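Local coordinates for YflH protein (Bacillus subtilis, PDB 3D0W) that is of unknown function, belongs to the DUF3243 family and forms an all-helical chain that pairs with a second copy of itself, at residues A[33-37]-A[100-104]; A[63-67]-A[78-82]. All coordinates share one frame; numbering follows the deposited sequence.

Interaction 1 of 2, residues A[33-37]-A[100-104]; sequences KGYLK and LVDKQ
Leu100 meets Lys33 through its backbone: its carbonyl O lies 3.6 Å from Lys33 CE, while the leucine side chain packs on Leu81 of the second subunit. Val101 carries the apolar part of the contact with its two methyls parted between two residues of helix 23-48. CG2 presses on Leu36, 3.5 Å from CB, and also touches the CD1 branch. CG1 turns to Lys37 and rests 3.8 Å from CE of that bent chain. The Val101 carbonyl faces both lysine chains, with its O 3.1 Å from Lys33 CE and 3.5 Å from Lys37 CE. Beyond it helix 87-101 gives out, Asp102 being the first residue to leave helical geometry, and the chain turns so that Lys103 offers its carbonyl. Lys33 reaches this group because CG stands opposite its backbone N (chi1 -176°) and the rest of the chain runs straight out. Its NZ donates to Lys103 O over 3.0 Å, coming from above the carbonyl plane, 49° out of it. At the C-terminus, Gln104 crosses the end of Lys33 with CG 3.7 Å from NZ. The terminal oxygen OXT is 4.6 Å from that NZ, too far for a salt bridge. Chemically, the ammonium group is held by one carbonyl, near the C-terminal end of helix 87-101 and the terminal carboxylate, which would probably favour its charged form, while the methylenes of both lysines lie against the Val101 carbonyl.

Interaction 2 of 2, residues A[63-67]-A[78-82]; sequences YLAKH and LQELW
Leu64 packs over one face of the Trp82 indole and supplies most of the contact from helix 56-65. Its side chain divides between three partners. CB sits over the indole face in a CH-pi contact, 3.7 Å from the centroid of the five-membered ring. The CD1 methyl continues over the benzene part, 3.4 Å from CE3, and CD2 meets Gln79 NE2 at 3.4 Å and, more loosely, Leu78 CD1. Trp82 offers this face with its CG opposite the backbone N (chi1 -160°), and His67 CE1 approaches the indole edge near its plane.

Gln79 is folded at chi2 (-58°), which brings its amide back beside the end of helix 56-65. There OE1 accepts a weak hydrogen bond from His67 ND1 at 3.4 Å, the amide and imidazole planes being strongly inclined to each other. A water in the plane of the imidazole bridges the same groups: it donates to Gln79 OE1 and to Gln79 O, both at 2.8 Å, and accepts weakly from ND1. His67, with positive phi, has already left the helix.

The contact joins the C-terminal end of helix 56-65 to helix 73-84, and helix 87-101 packs on the latter, with Leu93 touching Trp82 and Leu97 touching Leu78; Lys90 adds a cation-pi contact to the indole. Phe32 of helix 23-48 also packs on Leu78, and Leu77 of the second subunit reaches that residue too.

The two contacts are nested along the chain: interaction 2 joins helices 56-65 and 73-84 within the stretch of chain between the two segments of interaction 1, which brings helix 87-101 and the C-terminus back to helix 23-48. Together they involve all four helices, and no strand takes part. Their centres are about 16 Å apart, on opposite sides of the chain's centre, yet they touch where Leu36 CD2 packs 3.5 Å from Tyr63 CE2. Helix 23-48 thus bears on both helix 56-65 and the end of helix 87-101. Both contacts also reach the second subunit, through residues of helices 73-84 and 87-101, so helices that pack within the chain also take part in the subunit interface.

Interaction 1 of 2, residues A[33-37]-A[100-104]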
ATOM      1  N   LYS A  33      -9.364  -4.323   6.439  1.00 27.80           N
ATOM      2  CA  LYS A  33      -9.252  -5.646   5.840  1.00 27.36           C
ATOM      3  C   LYS A  33     -10.643  -6.281   5.713  1.00 28.96           C
ATOM      4  O   LYS A  33     -10.968  -6.888   4.688  1.00 26.23           O
ATOM      5  CB  LYS A  33      -8.335  -6.506   6.712  1.00 28.64           C
ATOM      6  CG  LYS A  33      -8.032  -7.885   6.186  1.00 31.21           C
ATOM      7  CD  LYS A  33      -7.102  -8.607   7.150  1.00 35.22           C
ATOM      8  CE  LYS A  33      -7.045 -10.097   6.866  1.00 36.12           C
ATOM      9  NZ  LYS A  33      -6.081 -10.782   7.769  1.00 38.36           N
ATOM     10  N   GLY A  34     -11.468  -6.124   6.746  1.00 27.62           N
ATOM     11  CA  GLY A  34     -12.810  -6.684   6.709  1.00 28.39           C
ATOM     12  C   GLY A  34     -13.691  -6.054   5.641  1.00 27.96           C
ATOM     13  O   GLY A  34     -14.565  -6.712   5.074  1.00 27.29           O
ATOM     14  N   TYR A  35     -13.468  -4.770   5.374  1.00 29.56           N
ATOM     15  CA  TYR A  35     -14.231  -4.052   4.360  1.00 29.23           C
ATOM     16  C   TYR A  35     -13.864  -4.585   2.969  1.00 30.71           C
ATOM     17  O   TYR A  35     -14.727  -4.729   2.102  1.00 31.28           O
ATOM     18  CB  TYR A  35     -13.938  -2.548   4.461  1.00 30.19           C
ATOM     19  CG  TYR A  35     -14.600  -1.700   3.400  1.00 32.98           C
ATOM     20  CD1 TYR A  35     -15.989  -1.672   3.266  1.00 32.55           C
ATOM     21  CD2 TYR A  35     -13.837  -0.930   2.518  1.00 32.63           C
ATOM     22  CE1 TYR A  35     -16.601  -0.900   2.282  1.00 34.07           C
ATOM     23  CE2 TYR A  35     -14.437  -0.158   1.531  1.00 33.19           C
ATOM     24  CZ  TYR A  35     -15.823  -0.146   1.417  1.00 35.76           C
ATOM     25  OH  TYR A  35     -16.428   0.609   0.433  1.00 36.00           O
ATOM     26  N   LEU A  36     -12.584  -4.882   2.758  1.00 28.34           N
ATOM     27  CA  LEU A  36     -12.142  -5.412   1.472  1.00 27.67           C
ATOM     28  C   LEU A  36     -12.721  -6.808   1.303  1.00 25.73           C
ATOM     29  O   LEU A  36     -13.216  -7.169   0.235  1.00 24.96           O
ATOM     30  CB  LEU A  36     -10.610  -5.473   1.404  1.00 25.84           C
ATOM     31  CG  LEU A  36      -9.866  -4.128   1.463  1.00 27.95           C
ATOM     32  CD1 LEU A  36      -8.375  -4.347   1.231  1.00 26.87           C
ATOM     33  CD2 LEU A  36     -10.421  -3.189   0.424  1.00 27.12           C
ATOM     34  N   LYS A  37     -12.651  -7.595   2.367  1.00 27.66           N
ATOM     35  CA  LYS A  37     -13.189  -8.942   2.335  1.00 29.38           C
ATOM     36  C   LYS A  37     -14.688  -8.865   2.008  1.00 30.02           C
ATOM     37  O   LYS A  37     -15.223  -9.746   1.337  1.00 30.38           O
ATOM     38  CB  LYS A  37     -12.948  -9.633   3.681  1.00 31.92           C
ATOM     39  CG  LYS A  37     -13.163 -11.138   3.650  1.00 36.92           C
ATOM     40  CD  LYS A  37     -12.616 -11.815   4.901  1.00 40.93           C
ATOM     41  CE  LYS A  37     -11.102 -11.663   5.001  1.00 43.95           C
ATOM     42  NZ  LYS A  37     -10.540 -12.385   6.176  1.00 45.89           N
ATOM     43  N   LEU A 100      -3.185 -10.042   0.941  1.00 22.42           N
ATOM     44  CA  LEU A 100      -3.273  -9.361   2.224  1.00 25.40           C
ATOM     45  C   LEU A 100      -4.634  -9.640   2.862  1.00 27.96           C
ATOM     46  O   LEU A 100      -4.721  -9.942   4.056  1.00 26.67           O
ATOM     47  CB  LEU A 100      -3.043  -7.856   2.043  1.00 24.64           C
ATOM     48  CG  LEU A 100      -3.292  -6.894   3.207  1.00 27.23           C
ATOM     49  CD1 LEU A 100      -2.476  -5.637   2.998  1.00 28.37           C
ATOM     50  CD2 LEU A 100      -4.783  -6.558   3.313  1.00 28.39           C
ATOM     51  N   VAL A 101      -5.692  -9.564   2.065  1.00 27.84           N
ATOM     52  CA  VAL A 101      -7.029  -9.828   2.583  1.00 33.26           C
ATOM     53  C   VAL A 101      -7.156 -11.263   3.114  1.00 36.00           C
ATOM     54  O   VAL A 101      -7.706 -11.485   4.197  1.00 37.32           O
ATOM     55  CB  VAL A 101      -8.101  -9.578   1.501  1.00 32.28           C
ATOM     56  CG1 VAL A 101      -9.446 -10.136   1.948  1.00 34.38           C
ATOM     57  CG2 VAL A 101      -8.218  -8.082   1.244  1.00 33.36           C
ATOM     58  N   ASP A 102      -6.627 -12.227   2.362  1.00 37.81           N
ATOM     59  CA  ASP A 102      -6.682 -13.635   2.753  1.00 41.07           C
ATOM     60  C   ASP A 102      -5.558 -14.075   3.696  1.00 42.31           C
ATOM     61  O   ASP A 102      -5.220 -15.258   3.757  1.00 43.66           O
ATOM     62  CB  ASP A 102      -6.658 -14.518   1.505  1.00 41.93           C
ATOM     63  CG  ASP A 102      -7.964 -14.483   0.745  1.00 44.23           C
ATOM     64  OD1 ASP A 102      -8.991 -14.917   1.310  1.00 47.17           O
ATOM     65  OD2 ASP A 102      -7.971 -14.024  -0.413  1.00 44.93           O
ATOM     66  N   LYS A 103      -4.988 -13.133   4.435  1.00 43.26           N
ATOM     67  CA  LYS A 103      -3.901 -13.447   5.354  1.00 45.24           C
ATOM     68  C   LYS A 103      -4.413 -14.019   6.675  1.00 47.75           C
ATOM     69  O   LYS A 103      -5.513 -13.691   7.117  1.00 47.64           O
ATOM     70  CB  LYS A 103      -3.076 -12.186   5.623  1.00 44.27           C
ATOM     71  CG  LYS A 103      -1.860 -12.373   6.517  1.00 44.54           C
ATOM     72  CD  LYS A 103      -1.212 -11.015   6.784  1.00 45.75           C
ATOM     73  CE  LYS A 103      -0.007 -11.110   7.704  1.00 47.06           C
ATOM     74  NZ  LYS A 103       1.131 -11.811   7.059  1.00 50.01           N
ATOM     75  N   GLN A 104      -3.590 -14.867   7.289  1.00 50.96           N
ATOM     76  CA  GLN A 104      -3.877 -15.526   8.566  1.00 53.69           C
ATOM     77  C   GLN A 104      -5.303 -16.047   8.722  1.00 54.04           C
ATOM     78  O   GLN A 104      -5.475 -17.281   8.639  1.00 53.90           O
ATOM     79  CB  GLN A 104      -3.542 -14.590   9.736  1.00 55.00           C
ATOM     80  CG  GLN A 104      -4.393 -13.328   9.816  1.00 57.01           C
ATOM     81  CD  GLN A 104      -3.992 -12.426  10.967  1.00 58.79           C
ATOM     82  OE1 GLN A 104      -4.072 -12.813  12.137  1.00 59.60           O
ATOM     83  NE2 GLN A 104      -3.551 -11.213  10.641  1.00 59.46           N
ATOM     84  OXT GLN A 104      -6.230 -15.233   8.919  1.00 55.95           O
TER

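Interaction 2 of 2, residues A[63-67]-A[78-82]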
ATOM      1  N   TYR A  63     -12.946  -1.916  -7.347  1.00 23.76           N
ATOM      2  CA  TYR A  63     -13.143  -1.136  -6.124  1.00 22.06           C
ATOM      3  C   TYR A  63     -12.243   0.104  -6.128  1.00 22.53           C
ATOM      4  O   TYR A  63     -12.711   1.233  -5.927  1.00 20.11           O
ATOM      5  CB  TYR A  63     -12.839  -2.008  -4.900  1.00 21.44           C
ATOM      6  CG  TYR A  63     -12.445  -1.238  -3.653  1.00 25.23           C
ATOM      7  CD1 TYR A  63     -13.335  -0.355  -3.032  1.00 27.42           C
ATOM      8  CD2 TYR A  63     -11.178  -1.387  -3.102  1.00 25.68           C
ATOM      9  CE1 TYR A  63     -12.963   0.360  -1.889  1.00 24.96           C
ATOM     10  CE2 TYR A  63     -10.796  -0.683  -1.967  1.00 26.37           C
ATOM     11  CZ  TYR A  63     -11.690   0.187  -1.365  1.00 27.72           C
ATOM     12  OH  TYR A  63     -11.295   0.878  -0.244  1.00 29.84           O
ATOM     13  N   LEU A  64     -10.950  -0.104  -6.359  1.00 20.57           N
ATOM     14  CA  LEU A  64     -10.021   1.013  -6.392  1.00 20.37           C
ATOM     15  C   LEU A  64     -10.344   1.948  -7.556  1.00 19.92           C
ATOM     16  O   LEU A  64     -10.138   3.155  -7.460  1.00 20.08           O
ATOM     17  CB  LEU A  64      -8.577   0.488  -6.470  1.00 22.84           C
ATOM     18  CG  LEU A  64      -8.139  -0.244  -5.186  1.00 21.67           C
ATOM     19  CD1 LEU A  64      -6.785  -0.915  -5.375  1.00 22.96           C
ATOM     20  CD2 LEU A  64      -8.083   0.756  -4.030  1.00 26.31           C
ATOM     21  N   ALA A  65     -10.876   1.399  -8.646  1.00 21.82           N
ATOM     22  CA  ALA A  65     -11.216   2.213  -9.812  1.00 26.28           C
ATOM     23  C   ALA A  65     -12.359   3.191  -9.523  1.00 28.71           C
ATOM     24  O   ALA A  65     -12.567   4.143 -10.270  1.00 28.40           O
ATOM     25  CB  ALA A  65     -11.576   1.316 -10.997  1.00 25.82           C
ATOM     26  N   LYS A  66     -13.090   2.958  -8.436  1.00 29.20           N
ATOM     27  CA  LYS A  66     -14.204   3.825  -8.057  1.00 30.30           C
ATOM     28  C   LYS A  66     -13.726   5.161  -7.504  1.00 30.69           C
ATOM     29  O   LYS A  66     -14.459   6.153  -7.529  1.00 29.10           O
ATOM     30  CB  LYS A  66     -15.075   3.143  -7.004  1.00 30.92           C
ATOM     31  CG  LYS A  66     -15.885   1.974  -7.522  1.00 35.98           C
ATOM     32  CD  LYS A  66     -16.655   1.309  -6.383  1.00 37.37           C
ATOM     33  CE  LYS A  66     -17.636   0.275  -6.905  1.00 39.70           C
ATOM     34  NZ  LYS A  66     -16.973  -0.706  -7.807  1.00 43.33           N
ATOM     35  N   HIS A  67     -12.493   5.180  -7.005  1.00 28.95           N
ATOM     36  CA  HIS A  67     -11.919   6.384  -6.427  1.00 30.39           C
ATOM     37  C   HIS A  67     -12.777   6.900  -5.270  1.00 30.41           C
ATOM     38  O   HIS A  67     -13.070   8.087  -5.178  1.00 29.39           O
ATOM     39  CB  HIS A  67     -11.763   7.470  -7.498  1.00 33.93           C
ATOM     40  CG  HIS A  67     -10.808   7.101  -8.592  1.00 39.15           C
ATOM     41  ND1 HIS A  67      -9.472   6.849  -8.360  1.00 41.56           N
ATOM     42  CD2 HIS A  67     -10.998   6.913  -9.920  1.00 42.12           C
ATOM     43  CE1 HIS A  67      -8.882   6.523  -9.496  1.00 42.24           C
ATOM     44  NE2 HIS A  67      -9.786   6.553 -10.458  1.00 44.11           N
ATOM     45  N   LEU A  78      -3.576   3.484  -0.501  1.00 16.99           N
ATOM     46  CA  LEU A  78      -3.991   2.697  -1.654  1.00 18.41           C
ATOM     47  C   LEU A  78      -4.366   3.546  -2.852  1.00 20.64           C
ATOM     48  O   LEU A  78      -3.956   3.251  -3.978  1.00 20.98           O
ATOM     49  CB  LEU A  78      -5.177   1.791  -1.321  1.00 22.05           C
ATOM     50  CG  LEU A  78      -4.865   0.414  -0.752  1.00 23.28           C
ATOM     51  CD1 LEU A  78      -6.172  -0.367  -0.590  1.00 23.76           C
ATOM     52  CD2 LEU A  78      -3.902  -0.328  -1.706  1.00 25.55           C
ATOM     53  N   GLN A  79      -5.155   4.587  -2.619  1.00 19.72           N
ATOM     54  CA  GLN A  79      -5.576   5.448  -3.721  1.00 23.79           C
ATOM     55  C   GLN A  79      -4.402   6.207  -4.330  1.00 20.30           C
ATOM     56  O   GLN A  79      -4.350   6.392  -5.542  1.00 21.19           O
ATOM     57  CB  GLN A  79      -6.648   6.440  -3.262  1.00 26.70           C
ATOM     58  CG  GLN A  79      -8.017   5.814  -3.012  1.00 33.94           C
ATOM     59  CD  GLN A  79      -8.589   5.092  -4.232  1.00 36.01           C
ATOM     60  OE1 GLN A  79      -8.446   5.544  -5.372  1.00 38.37           O
ATOM     61  NE2 GLN A  79      -9.259   3.972  -3.988  1.00 34.71           N
ATOM     62  N   GLU A  80      -3.475   6.654  -3.493  1.00 19.83           N
ATOM     63  CA  GLU A  80      -2.303   7.378  -3.981  1.00 20.63           C
ATOM     64  C   GLU A  80      -1.409   6.443  -4.810  1.00 20.45           C
ATOM     65  O   GLU A  80      -0.851   6.851  -5.827  1.00 21.34           O
ATOM     66  CB  GLU A  80      -1.513   7.968  -2.816  1.00 21.75           C
ATOM     67  CG  GLU A  80      -2.143   9.201  -2.182  1.00 25.98           C
ATOM     68  CD  GLU A  80      -2.288  10.360  -3.157  1.00 29.63           C
ATOM     69  OE1 GLU A  80      -1.348  10.617  -3.941  1.00 29.86           O
ATOM     70  OE2 GLU A  80      -3.341  11.024  -3.134  1.00 35.06           O
ATOM     71  N   LEU A  81      -1.281   5.193  -4.376  1.00 16.24           N
ATOM     72  CA  LEU A  81      -0.486   4.210  -5.112  1.00 15.67           C
ATOM     73  C   LEU A  81      -1.154   3.938  -6.451  1.00 17.39           C
ATOM     74  O   LEU A  81      -0.498   3.877  -7.484  1.00 16.65           O
ATOM     75  CB  LEU A  81      -0.377   2.892  -4.320  1.00 12.19           C
ATOM     76  CG  LEU A  81       0.619   2.881  -3.154  1.00 12.36           C
ATOM     77  CD1 LEU A  81       0.451   1.604  -2.302  1.00 12.27           C
ATOM     78  CD2 LEU A  81       2.036   2.951  -3.718  1.00 14.27           C
ATOM     79  N   TRP A  82      -2.476   3.789  -6.427  1.00 16.82           N
ATOM     80  CA  TRP A  82      -3.246   3.504  -7.627  1.00 17.06           C
ATOM     81  C   TRP A  82      -3.108   4.629  -8.647  1.00 17.08           C
ATOM     82  O   TRP A  82      -3.059   4.381  -9.854  1.00 16.97           O
ATOM     83  CB  TRP A  82      -4.728   3.337  -7.253  1.00 19.43           C
ATOM     84  CG  TRP A  82      -5.556   2.594  -8.243  1.00 20.02           C
ATOM     85  CD1 TRP A  82      -6.525   3.108  -9.054  1.00 20.88           C
ATOM     86  CD2 TRP A  82      -5.540   1.180  -8.481  1.00 21.55           C
ATOM     87  NE1 TRP A  82      -7.118   2.100  -9.776  1.00 21.27           N
ATOM     88  CE2 TRP A  82      -6.533   0.908  -9.444  1.00 23.75           C
ATOM     89  CE3 TRP A  82      -4.781   0.117  -7.973  1.00 22.10           C
ATOM     90  CZ2 TRP A  82      -6.796  -0.387  -9.910  1.00 25.62           C
ATOM     91  CZ3 TRP A  82      -5.038  -1.172  -8.437  1.00 25.92           C
ATOM     92  CH2 TRP A  82      -6.039  -1.410  -9.397  1.00 24.98           C
TER
HETATM   93  O   HOH W   1      -6.568   6.680  -7.159  1.00 28.11           O